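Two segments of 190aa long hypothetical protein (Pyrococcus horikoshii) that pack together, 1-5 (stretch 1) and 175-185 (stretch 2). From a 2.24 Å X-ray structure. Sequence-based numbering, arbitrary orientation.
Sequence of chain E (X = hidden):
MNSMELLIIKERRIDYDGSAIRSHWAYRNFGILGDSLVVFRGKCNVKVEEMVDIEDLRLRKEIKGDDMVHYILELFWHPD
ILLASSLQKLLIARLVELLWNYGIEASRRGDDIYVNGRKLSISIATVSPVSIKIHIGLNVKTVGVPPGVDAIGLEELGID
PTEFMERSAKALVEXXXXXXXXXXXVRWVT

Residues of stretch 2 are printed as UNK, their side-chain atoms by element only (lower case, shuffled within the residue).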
# COMPACT_ATOMS: atom_id res chain seq x y z
N MET E 1 4.44 17.29 10.50
CA MET E 1 3.08 17.93 10.62
C MET E 1 2.86 17.99 12.11
O MET E 1 3.79 17.67 12.89
CB MET E 1 1.95 17.04 10.08
CG MET E 1 1.31 17.39 8.74
SD MET E 1 0.04 16.03 8.27
CE MET E 1 0.62 14.57 9.48
N ASN E 2 1.64 18.28 12.51
CA ASN E 2 1.27 18.43 13.91
C ASN E 2 1.72 17.50 15.07
O ASN E 2 2.91 17.33 15.25
CB ASN E 2 -0.23 18.70 13.92
CG ASN E 2 -0.59 19.81 12.95
OD1 ASN E 2 -0.02 20.91 13.00
ND2 ASN E 2 -1.52 19.51 12.04
N SER E 3 0.79 16.90 15.84
CA SER E 3 1.20 16.12 17.01
C SER E 3 1.02 14.58 17.23
O SER E 3 0.73 13.83 16.29
CB SER E 3 0.67 16.84 18.26
OG SER E 3 1.19 18.16 18.35
N MET E 4 1.23 14.15 18.49
CA MET E 4 1.15 12.74 18.97
C MET E 4 0.79 12.70 20.47
O MET E 4 0.99 13.69 21.18
CB MET E 4 2.51 12.07 18.77
CG MET E 4 2.59 10.63 19.25
SD MET E 4 4.20 9.89 18.94
CE MET E 4 3.95 8.45 19.80
N GLU E 5 0.29 11.55 20.95
CA GLU E 5 -0.13 11.37 22.37
C GLU E 5 0.89 10.65 23.26
O GLU E 5 1.51 9.68 22.85
CB GLU E 5 -1.43 10.57 22.43
CG GLU E 5 -2.70 11.32 22.10
CD GLU E 5 -3.21 12.15 23.26
OE1 GLU E 5 -3.31 11.63 24.39
OE2 GLU E 5 -3.53 13.34 23.04
N UNK E 175 11.46 12.32 18.58
CA UNK E 175 12.06 11.55 17.50
C UNK E 175 11.00 11.24 16.45
O UNK E 175 11.21 11.47 15.25
o UNK E 175 15.15 10.41 15.51
o UNK E 175 15.36 11.01 17.62
c UNK E 175 12.63 10.23 18.03
c UNK E 175 13.57 9.53 17.07
c UNK E 175 14.78 10.38 16.70
N UNK E 176 9.87 10.74 16.91
CA UNK E 176 8.78 10.39 16.02
C UNK E 176 8.24 11.60 15.26
O UNK E 176 8.02 11.52 14.05
c UNK E 176 6.38 9.65 15.97
c UNK E 176 7.19 7.65 18.24
c UNK E 176 8.09 8.32 17.25
c UNK E 176 7.64 9.71 16.81
N UNK E 177 8.06 12.72 15.96
CA UNK E 177 7.55 13.93 15.33
C UNK E 177 8.51 14.52 14.29
O UNK E 177 8.06 15.17 13.35
c UNK E 177 7.19 14.97 16.39
c UNK E 177 5.55 15.56 18.26
c UNK E 177 6.03 14.51 17.27
o UNK E 177 4.32 15.81 18.30
o UNK E 177 6.39 16.12 18.99
N UNK E 178 9.81 14.31 14.46
CA UNK E 178 10.76 14.80 13.47
C UNK E 178 10.70 13.83 12.28
O UNK E 178 10.88 14.25 11.14
c UNK E 178 14.20 17.27 11.62
c UNK E 178 13.23 16.86 12.74
c UNK E 178 12.19 14.87 14.02
n UNK E 178 15.43 16.42 11.52
c UNK E 178 13.23 15.34 12.97
N UNK E 179 10.44 12.55 12.53
CA UNK E 179 10.33 11.57 11.45
C UNK E 179 9.15 11.93 10.54
O UNK E 179 9.20 11.75 9.31
c UNK E 179 9.70 9.25 10.77
c UNK E 179 10.06 10.14 11.96
c UNK E 179 11.29 9.59 12.67
N UNK E 180 8.09 12.42 11.17
CA UNK E 180 6.87 12.79 10.45
C UNK E 180 7.06 14.11 9.73
O UNK E 180 6.70 14.25 8.57
c UNK E 180 5.67 12.90 11.43
n UNK E 180 3.53 11.53 12.63
c UNK E 180 4.33 12.95 10.69
c UNK E 180 3.16 12.31 11.44
n UNK E 180 2.23 12.79 14.06
n UNK E 180 3.45 11.03 14.88
c UNK E 180 3.07 11.78 13.85
N UNK E 181 7.64 15.09 10.42
CA UNK E 181 7.86 16.38 9.81
C UNK E 181 8.80 16.31 8.62
O UNK E 181 8.54 16.94 7.61
c UNK E 181 7.82 18.75 12.92
c UNK E 181 8.38 17.39 10.85
c UNK E 181 6.77 19.01 13.98
n UNK E 181 7.30 19.82 15.12
c UNK E 181 7.29 17.82 11.84
N UNK E 182 9.86 15.52 8.72
CA UNK E 182 10.80 15.40 7.61
C UNK E 182 10.18 14.74 6.39
O UNK E 182 10.56 15.04 5.26
o UNK E 182 13.84 14.78 9.55
o UNK E 182 13.05 16.64 8.71
c UNK E 182 12.03 14.58 8.02
c UNK E 182 13.04 15.39 8.82
N UNK E 183 9.23 13.84 6.61
CA UNK E 183 8.61 13.14 5.49
C UNK E 183 7.69 14.06 4.70
O UNK E 183 7.48 13.85 3.51
c UNK E 183 7.81 11.94 6.00
o UNK E 183 6.65 12.36 6.70
N UNK E 184 7.17 15.08 5.37
CA UNK E 184 6.25 16.03 4.75
C UNK E 184 6.86 17.21 4.01
O UNK E 184 6.16 17.86 3.21
c UNK E 184 5.31 16.56 5.82
c UNK E 184 3.87 15.91 7.73
c UNK E 184 4.44 15.46 6.40
c UNK E 184 3.36 15.10 5.42
N UNK E 185 8.13 17.51 4.25
CA UNK E 185 8.72 18.67 3.59
C UNK E 185 9.67 18.37 2.42
O UNK E 185 10.41 19.24 1.98
c UNK E 185 10.66 18.95 5.27
n UNK E 185 13.02 20.31 7.96
c UNK E 185 9.44 19.55 4.62
c UNK E 185 12.50 19.38 6.92
c UNK E 185 11.19 19.88 6.34

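Position 175 carries three carbons in a row, the third bearing two oxygens, and lies out of reach of stretch 1; a carboxylate on a chain of this length is Glu175. At position 176 there are four carbons, forked at the first, with one arm two carbons long. The CA-to-CB bond points toward stretch 1, and this beta-branched aliphatic side chain identifies Ile176, whose CD1 lies 3.7 Å from CE of Met4.

Position 177 again has three carbons ending in two oxygens, one of them 3.4 Å from CA of Ser3. It is Glu177, and its OE2 also comes within 3.5 Å of the backbone N of Met4. Position 178 shows four carbons in a row ending in nitrogen; its CA-to-CB bond points away from stretch 1, and the side chain makes no contact with it: Lys178. Three carbons at position 179, one carrying the other two, touch nothing on stretch 1 and define Val179.

The side chain at position 180 runs through three carbons and a nitrogen to a carbon bearing two further nitrogens, a guanidinium group, one of whose nitrogens is 2.9 Å from O of Ser3. This is Arg180; NH2 donates a hydrogen bond to that carbonyl, while CD packs 3.9 Å from CE of Met1. Position 181 has four carbons in line and a terminal nitrogen, with a carbon of the chain 3.2 Å from N of Met1. It is Lys181, extended along chi2 to chi4, and that carbon is CG.

Position 182 has two carbons, the second with two oxygens; its CA-to-CB bond points away from stretch 1, which the side chain does not contact. This is Asp182, whose OD2 forms a salt bridge with NZ of Lys178 at 3.0 Å. One carbon and one oxygen make position 183 Ser183; its OG donates to O of Arg180, one turn back, at 2.7 Å. Four carbons forked at the second occupy position 184, and one end carbon approaches CG of Met1 to 3.1 Å. This is Leu184, with CD1 making that very close approach. Position 185, four carbons in a row ending in nitrogen, is out of reach of stretch 1 and is Lys185.

The amino-terminal segment thus lies along one side of the helix, burying 466 Å² over both surfaces. Met1 meets Leu184 and Met4 meets Ile176, so apolar contacts lie at both ends of the contact. Between them, Arg180 reaches the backbone at Ser3 through the single hydrogen bond across the contact. That carbonyl lies at the edge of the guanidinium, near its plane, where its N-H groups point, and the N-H...O angle of 155° is favourable.

Stretch 2 (175-185) EIEKVRKDSLK
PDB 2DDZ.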